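Local coordinates for protein endopolygalacturonase (Chondrostereum purpureum, PDB 1K5C) that probably hydrolyses internal alpha-1,4 linkages between galacturonic acid units of polygalacturonan, as an endo-acting member of glycoside hydrolase family 28, at residues D156-N161 and I178-I184; I103-Y109 and T127-L133. All blocks are in the same frame, centred on the assembly; numbering follows the deposited sequence.

Overall arrangement
Both contacts join successive coils of the right-handed parallel beta-helix characteristic of family 28, where the chain leaves one sheet, turns a corner and enters the next. Contact 2 precedes contact 1 along the chain, and 127-133 lies against 156-161: N161 O is 3.0 Å from L131 N and N160 O 2.7 Å from T127 OG1, both probable hydrogen bonds. The centres are 11 Å apart. Each is partly buried, with aliphatic side chains inside and polar groups at the corner. Contact 1 adds a bulge, paired asparagines and a glycan; contact 2 has a serine-aspartate bond and a richer apolar layer that includes a tyrosine.

Contact 1: D156-N161 and I178-I184. With NAG (2-acetamido-2-deoxy-beta-D-glucopyranose), chain C.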
loop_
_atom_site.group_PDB
_atom_site.type_symbol
_atom_site.label_atom_id
_atom_site.label_comp_id
_atom_site.label_asym_id
_atom_site.label_seq_id
_atom_site.Cartn_x
_atom_site.Cartn_y
_atom_site.Cartn_z
ATOM N N ASP A 156 1.244 2.227 2.593
ATOM C CA ASP A 156 2.711 2.165 2.424
ATOM C C ASP A 156 3.272 1.463 3.641
ATOM O O ASP A 156 3.083 1.935 4.765
ATOM C CB ASP A 156 3.292 3.576 2.296
ATOM C CG ASP A 156 2.878 4.292 1.028
ATOM O OD1 ASP A 156 2.933 3.568 -0.050
ATOM O OD2 ASP A 156 2.552 5.463 1.009
ATOM N N VAL A 157 3.922 0.316 3.421
ATOM C CA VAL A 157 4.362 -0.526 4.526
ATOM C C VAL A 157 5.865 -0.617 4.588
ATOM O O VAL A 157 6.506 -1.081 3.645
ATOM C CB VAL A 157 3.750 -1.952 4.394
ATOM C CG1 VAL A 157 4.178 -2.818 5.581
ATOM C CG2 VAL A 157 2.219 -1.873 4.283
ATOM N N SER A 158 6.418 -0.213 5.738
ATOM C CA SER A 158 7.843 -0.424 6.114
ATOM C C SER A 158 7.811 -1.002 7.526
ATOM O O SER A 158 7.826 -0.242 8.503
ATOM C CB SER A 158 8.667 0.838 6.000
ATOM O OG SER A 158 8.816 1.246 4.633
ATOM N N ALA A 159 7.694 -2.311 7.610
ATOM C CA ALA A 159 7.354 -2.922 8.913
ATOM C C ALA A 159 7.447 -4.429 8.760
ATOM O O ALA A 159 7.270 -4.994 7.692
ATOM C CB ALA A 159 5.891 -2.579 9.259
ATOM N N ASN A 160 7.667 -5.084 9.925
ATOM C CA ASN A 160 7.561 -6.539 10.012
ATOM C C ASN A 160 6.196 -6.960 10.526
ATOM O O ASN A 160 5.554 -6.241 11.306
ATOM C CB ASN A 160 8.649 -7.080 10.961
ATOM C CG ASN A 160 10.043 -6.669 10.517
ATOM O OD1 ASN A 160 10.394 -6.774 9.355
ATOM N ND2 ASN A 160 10.833 -6.265 11.478
ATOM N N ASN A 161 5.786 -8.193 10.188
ATOM C CA ASN A 161 4.678 -8.820 10.901
ATOM C C ASN A 161 3.364 -8.059 10.771
ATOM O O ASN A 161 2.673 -7.778 11.739
ATOM C CB ASN A 161 5.040 -8.988 12.409
ATOM C CG ASN A 161 6.364 -9.694 12.573
ATOM O OD1 ASN A 161 6.667 -10.705 11.930
ATOM N ND2 ASN A 161 7.156 -9.143 13.514
ATOM N N ILE A 178 4.754 -2.231 -0.584
ATOM C CA ILE A 178 5.521 -2.836 0.481
ATOM C C ILE A 178 6.975 -2.453 0.226
ATOM O O ILE A 178 7.600 -2.895 -0.739
ATOM C CB ILE A 178 5.357 -4.366 0.486
ATOM C CG1 ILE A 178 3.875 -4.763 0.696
ATOM C CG2 ILE A 178 6.258 -4.951 1.573
ATOM C CD1 ILE A 178 3.592 -6.226 0.470
ATOM N N ASN A 179 7.504 -1.565 1.093
ATOM C CA ASN A 179 8.794 -0.948 0.859
ATOM C C ASN A 179 9.946 -1.520 1.685
ATOM O O ASN A 179 11.104 -1.335 1.306
ATOM C CB ASN A 179 8.664 0.573 1.115
ATOM C CG ASN A 179 7.716 1.217 0.105
ATOM O OD1 ASN A 179 6.878 2.080 0.494
ATOM N ND2 ASN A 179 7.816 0.810 -1.117
ATOM N N ASP A 180 9.632 -2.181 2.794
ATOM C CA ASP A 180 10.650 -2.758 3.658
ATOM C C ASP A 180 9.933 -3.694 4.644
ATOM O O ASP A 180 8.791 -3.375 5.041
ATOM C CB ASP A 180 11.369 -1.645 4.440
ATOM C CG ASP A 180 12.644 -2.075 5.121
ATOM O OD1 ASP A 180 13.357 -2.982 4.642
ATOM O OD2 ASP A 180 13.000 -1.416 6.153
ATOM N N GLY A 181 10.586 -4.777 5.034
ATOM C CA GLY A 181 10.084 -5.613 6.110
ATOM C C GLY A 181 9.885 -7.076 5.718
ATOM O O GLY A 181 9.926 -7.475 4.559
ATOM N N ASN A 182 9.710 -7.864 6.781
ATOM C CA ASN A 182 9.535 -9.304 6.707
ATOM C C ASN A 182 8.166 -9.696 7.232
ATOM O O ASN A 182 7.701 -9.161 8.228
ATOM C CB ASN A 182 10.602 -10.010 7.579
ATOM C CG ASN A 182 10.503 -11.528 7.484
ATOM O OD1 ASN A 182 10.778 -12.093 6.406
ATOM N ND2 ASN A 182 10.092 -12.197 8.551
ATOM N N ASN A 183 7.552 -10.711 6.570
ATOM C CA ASN A 183 6.329 -11.375 7.052
ATOM C C ASN A 183 5.143 -10.401 6.927
ATOM O O ASN A 183 4.619 -9.888 7.932
ATOM C CB ASN A 183 6.490 -11.885 8.490
ATOM C CG ASN A 183 5.189 -12.543 8.962
ATOM O OD1 ASN A 183 4.373 -13.041 8.160
ATOM N ND2 ASN A 183 4.987 -12.499 10.276
ATOM N N ILE A 184 4.772 -10.173 5.705
ATOM C CA ILE A 184 3.713 -9.235 5.344
ATOM C C ILE A 184 2.688 -9.971 4.472
ATOM O O ILE A 184 3.058 -10.572 3.470
ATOM C CB ILE A 184 4.288 -7.985 4.621
ATOM C CG1 ILE A 184 5.290 -7.260 5.536
ATOM C CG2 ILE A 184 3.141 -7.054 4.179
ATOM C CD1 ILE A 184 6.275 -6.432 4.792
HETATM C C1 NAG C . 8.414 -9.569 14.055
HETATM C C2 NAG C . 8.267 -11.056 14.617
HETATM C C3 NAG C . 9.694 -11.436 15.164
HETATM C C4 NAG C . 10.752 -11.351 14.076
HETATM C C5 NAG C . 10.737 -9.850 13.547
HETATM C C6 NAG C . 11.614 -9.884 12.303
HETATM C C7 NAG C . 6.134 -11.407 15.774
HETATM C C8 NAG C . 5.347 -11.235 16.972
HETATM N N2 NAG C . 7.393 -10.970 15.779
HETATM O O3 NAG C . 9.637 -12.773 15.719
HETATM O O4 NAG C . 12.108 -11.480 14.589
HETATM O O5 NAG C . 9.376 -9.706 12.988
HETATM O O6 NAG C . 10.682 -10.368 11.349
HETATM O O7 NAG C . 5.713 -11.939 14.809
HETATM O O HOH W 1 6.632 3.051 3.631
#
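V157 packs against I184 inside the coil, CG1 of V157 lying 4.3 Å from CD1 of I184, on the buried face that V157 shares with its parallel bridge partner I178. One residue on, the register slips: V157 O accepts N179 N at 2.8 Å and, weakly, D180 N at 3.4 Å, two amides on one carbonyl at a beta bulge. S158 then pairs with D180, and A159 N donates to D180 O (3.0 Å). On the outer face a water joins S158 OG (3.0 Å) and N179 OD1 (3.3 Å). G181 must be glycine here, because a CB would sit 1.8 Å from A159 O; G181 CA instead meets A159 O at 3.3 Å. At the corner N182 N donates to N160 OD1 and N161 N to N182 O, both at 2.9 Å. N161 and N183, at equivalent places in successive coils and both with left-handed phi/psi (62/51 and 70/71), are joined by N183 ND2 to N161 OD1 (3.0 Å). N161 ND2 is bonded to NAG C1 (1.4 Å). Strands 155-158 and 176-179 are sheet neighbours; the side chain of K228, which binds galacturonate in a complex of this protein, is about 6 Å from that of N179. Beyond the corner the chain continues, in successive coils, as the paired strands 162-170 and 184-187, and D180 OD1 accepts H207 N from the following coil.

Contact 2: I103-Y109 and T127-L133; sequences IKGSGTY and TDAHLTL
The shortest polar link is S106 OG donating to D128 OD1 at 2.6 Å; it joins two successive corners of a right-handed parallel beta-helix, the fold of family 28. S106 (chi1 p) and D128 (chi1 p, chi2 -16°) both also reach the coil before that of S106, where S106 OG bonds G67 N and D128 OD2 bonds T66 OG1. Beside this bond, D128 N donates to G105 O at 3.1 Å. After the turn the backbones run parallel in regular register, G107 with L131, T108 with T132 and Y109 with L133, with CA-CA separations of 4.9, 4.7 and 4.8 Å. The ladder alternates: G107 N to H130 O (3.1 Å), T132 N to G107 O (2.9 Å), Y109 N to T132 O (2.8 Å). G105 (phi/psi 98/-124) and G107 (128/-154) take backbone angles that call for glycine, which lets the chain bend through 105-107; T108 and Y109 return to extended values near -138/125 and -118/123.

T108 and T132, both chi1 m, share the outer face. L131 and L133 go to the inner face with Y109. L131 (chi1 t, chi2 p) places CD1 3.7 Å from Y109 CE1 and CD2 4.1 Å from I103 CG2, filling the space between the strands before and after the corner. Y109 CB lies 3.9 Å from L133 CD1, while I103 CD1 is 4.3 Å from that same methyl. Outside, one water donates to G107 O at 2.9 Å and lies 2.7 Å from T132 OG1.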
loop_
_atom_site.group_PDB
_atom_site.type_symbol
_atom_site.label_atom_id
_atom_site.label_comp_id
_atom_site.label_asym_id
_atom_site.label_seq_id
_atom_site.Cartn_x
_atom_site.Cartn_y
_atom_site.Cartn_z
ATOM N N ILE A 103 0.374 4.626 11.456
ATOM C CA ILE A 103 0.023 3.600 12.454
ATOM C C ILE A 103 1.295 2.837 12.797
ATOM O O ILE A 103 1.950 2.272 11.896
ATOM C CB ILE A 103 -1.064 2.660 11.951
ATOM C CG1 ILE A 103 -2.329 3.419 11.559
ATOM C CG2 ILE A 103 -1.351 1.566 12.999
ATOM C CD1 ILE A 103 -3.388 2.589 10.873
ATOM N N LYS A 104 1.669 2.838 14.093
ATOM C CA LYS A 104 2.874 2.227 14.579
ATOM C C LYS A 104 2.544 1.281 15.739
ATOM O O LYS A 104 1.554 1.501 16.466
ATOM C CB LYS A 104 3.860 3.305 15.125
ATOM C CG LYS A 104 4.248 4.358 14.160
ATOM C CD LYS A 104 5.344 5.216 14.758
ATOM C CE LYS A 104 5.236 6.655 14.474
ATOM N NZ LYS A 104 6.458 7.231 15.137
ATOM N N GLY A 105 3.426 0.329 15.982
ATOM C CA GLY A 105 3.313 -0.551 17.142
ATOM C C GLY A 105 2.653 -1.876 16.738
ATOM O O GLY A 105 3.133 -2.572 15.856
ATOM N N SER A 106 1.555 -2.219 17.415
ATOM C CA SER A 106 0.911 -3.509 17.161
ATOM C C SER A 106 -0.557 -3.419 17.587
ATOM O O SER A 106 -0.996 -2.492 18.248
ATOM C CB SER A 106 1.614 -4.644 17.914
ATOM O OG SER A 106 1.736 -4.314 19.326
ATOM N N GLY A 107 -1.296 -4.467 17.208
ATOM C CA GLY A 107 -2.704 -4.580 17.518
ATOM C C GLY A 107 -3.536 -4.861 16.286
ATOM O O GLY A 107 -3.042 -5.430 15.302
ATOM N N THR A 108 -4.796 -4.456 16.350
ATOM C CA THR A 108 -5.798 -4.723 15.321
ATOM C C THR A 108 -6.610 -3.464 15.100
ATOM O O THR A 108 -7.159 -2.924 16.067
ATOM C CB THR A 108 -6.734 -5.885 15.723
ATOM O OG1 THR A 108 -5.932 -7.038 15.973
ATOM C CG2 THR A 108 -7.716 -6.252 14.647
ATOM N N TYR A 109 -6.663 -3.003 13.858
ATOM C CA TYR A 109 -7.345 -1.785 13.443
ATOM C C TYR A 109 -8.440 -2.179 12.477
ATOM O O TYR A 109 -8.152 -2.786 11.433
ATOM C CB TYR A 109 -6.355 -0.810 12.743
ATOM C CG TYR A 109 -5.399 -0.187 13.754
ATOM C CD1 TYR A 109 -4.394 -0.887 14.371
ATOM C CD2 TYR A 109 -5.630 1.143 14.150
ATOM C CE1 TYR A 109 -3.571 -0.291 15.344
ATOM C CE2 TYR A 109 -4.829 1.729 15.123
ATOM C CZ TYR A 109 -3.797 1.022 15.712
ATOM O OH TYR A 109 -3.040 1.639 16.668
ATOM N N THR A 127 6.680 -1.792 13.613
ATOM C CA THR A 127 5.852 -2.591 14.537
ATOM C C THR A 127 6.727 -3.146 15.696
ATOM O O THR A 127 7.938 -3.239 15.607
ATOM C CB THR A 127 5.170 -3.777 13.827
ATOM O OG1 THR A 127 6.270 -4.545 13.255
ATOM C CG2 THR A 127 4.231 -3.318 12.745
ATOM N N ASP A 128 5.994 -3.514 16.768
ATOM C CA ASP A 128 6.630 -4.197 17.903
ATOM C C ASP A 128 6.040 -5.566 18.136
ATOM O O ASP A 128 6.484 -6.239 19.118
ATOM C CB ASP A 128 6.580 -3.344 19.183
ATOM C CG ASP A 128 5.198 -3.144 19.756
ATOM O OD1 ASP A 128 4.193 -3.379 19.058
ATOM O OD2 ASP A 128 5.155 -2.800 20.972
ATOM N N ALA A 129 5.129 -6.019 17.326
ATOM C CA ALA A 129 4.437 -7.302 17.407
ATOM C C ALA A 129 3.488 -7.325 16.201
ATOM O O ALA A 129 3.553 -6.420 15.354
ATOM C CB ALA A 129 3.692 -7.511 18.714
ATOM N N HIS A 130 2.596 -8.310 16.104
ATOM C CA HIS A 130 1.780 -8.349 14.888
ATOM C C HIS A 130 0.835 -7.148 14.827
ATOM O O HIS A 130 0.257 -6.716 15.829
ATOM C CB HIS A 130 0.962 -9.649 14.851
ATOM C CG HIS A 130 0.619 -10.017 13.409
ATOM N ND1 HIS A 130 1.498 -10.838 12.716
ATOM C CD2 HIS A 130 -0.164 -9.623 12.453
ATOM C CE1 HIS A 130 1.170 -11.054 11.467
ATOM N NE2 HIS A 130 0.092 -10.285 11.307
ATOM N N LEU A 131 0.668 -6.610 13.614
ATOM C CA LEU A 131 -0.233 -5.497 13.340
ATOM C C LEU A 131 -1.176 -5.900 12.215
ATOM O O LEU A 131 -0.693 -6.252 11.125
ATOM C CB LEU A 131 0.600 -4.246 12.998
ATOM C CG LEU A 131 -0.245 -3.006 12.665
ATOM C CD1 LEU A 131 -1.063 -2.521 13.871
ATOM C CD2 LEU A 131 0.692 -1.884 12.236
ATOM N N THR A 132 -2.474 -5.841 12.490
ATOM C CA THR A 132 -3.493 -6.223 11.531
ATOM C C THR A 132 -4.364 -5.035 11.226
ATOM O O THR A 132 -4.889 -4.387 12.160
ATOM C CB THR A 132 -4.377 -7.362 12.074
ATOM O OG1 THR A 132 -3.510 -8.497 12.286
ATOM C CG2 THR A 132 -5.453 -7.772 11.085
ATOM N N LEU A 133 -4.547 -4.749 9.936
ATOM C CA LEU A 133 -5.491 -3.735 9.446
ATOM C C LEU A 133 -6.588 -4.506 8.699
ATOM O O LEU A 133 -6.274 -5.275 7.778
ATOM C CB LEU A 133 -4.816 -2.734 8.511
ATOM C CG LEU A 133 -4.049 -1.567 9.140
ATOM C CD1 LEU A 133 -3.334 -1.696 10.420
ATOM C CD2 LEU A 133 -3.155 -0.906 8.062
HETATM O O HOH W 2 -2.455 -8.204 14.778
#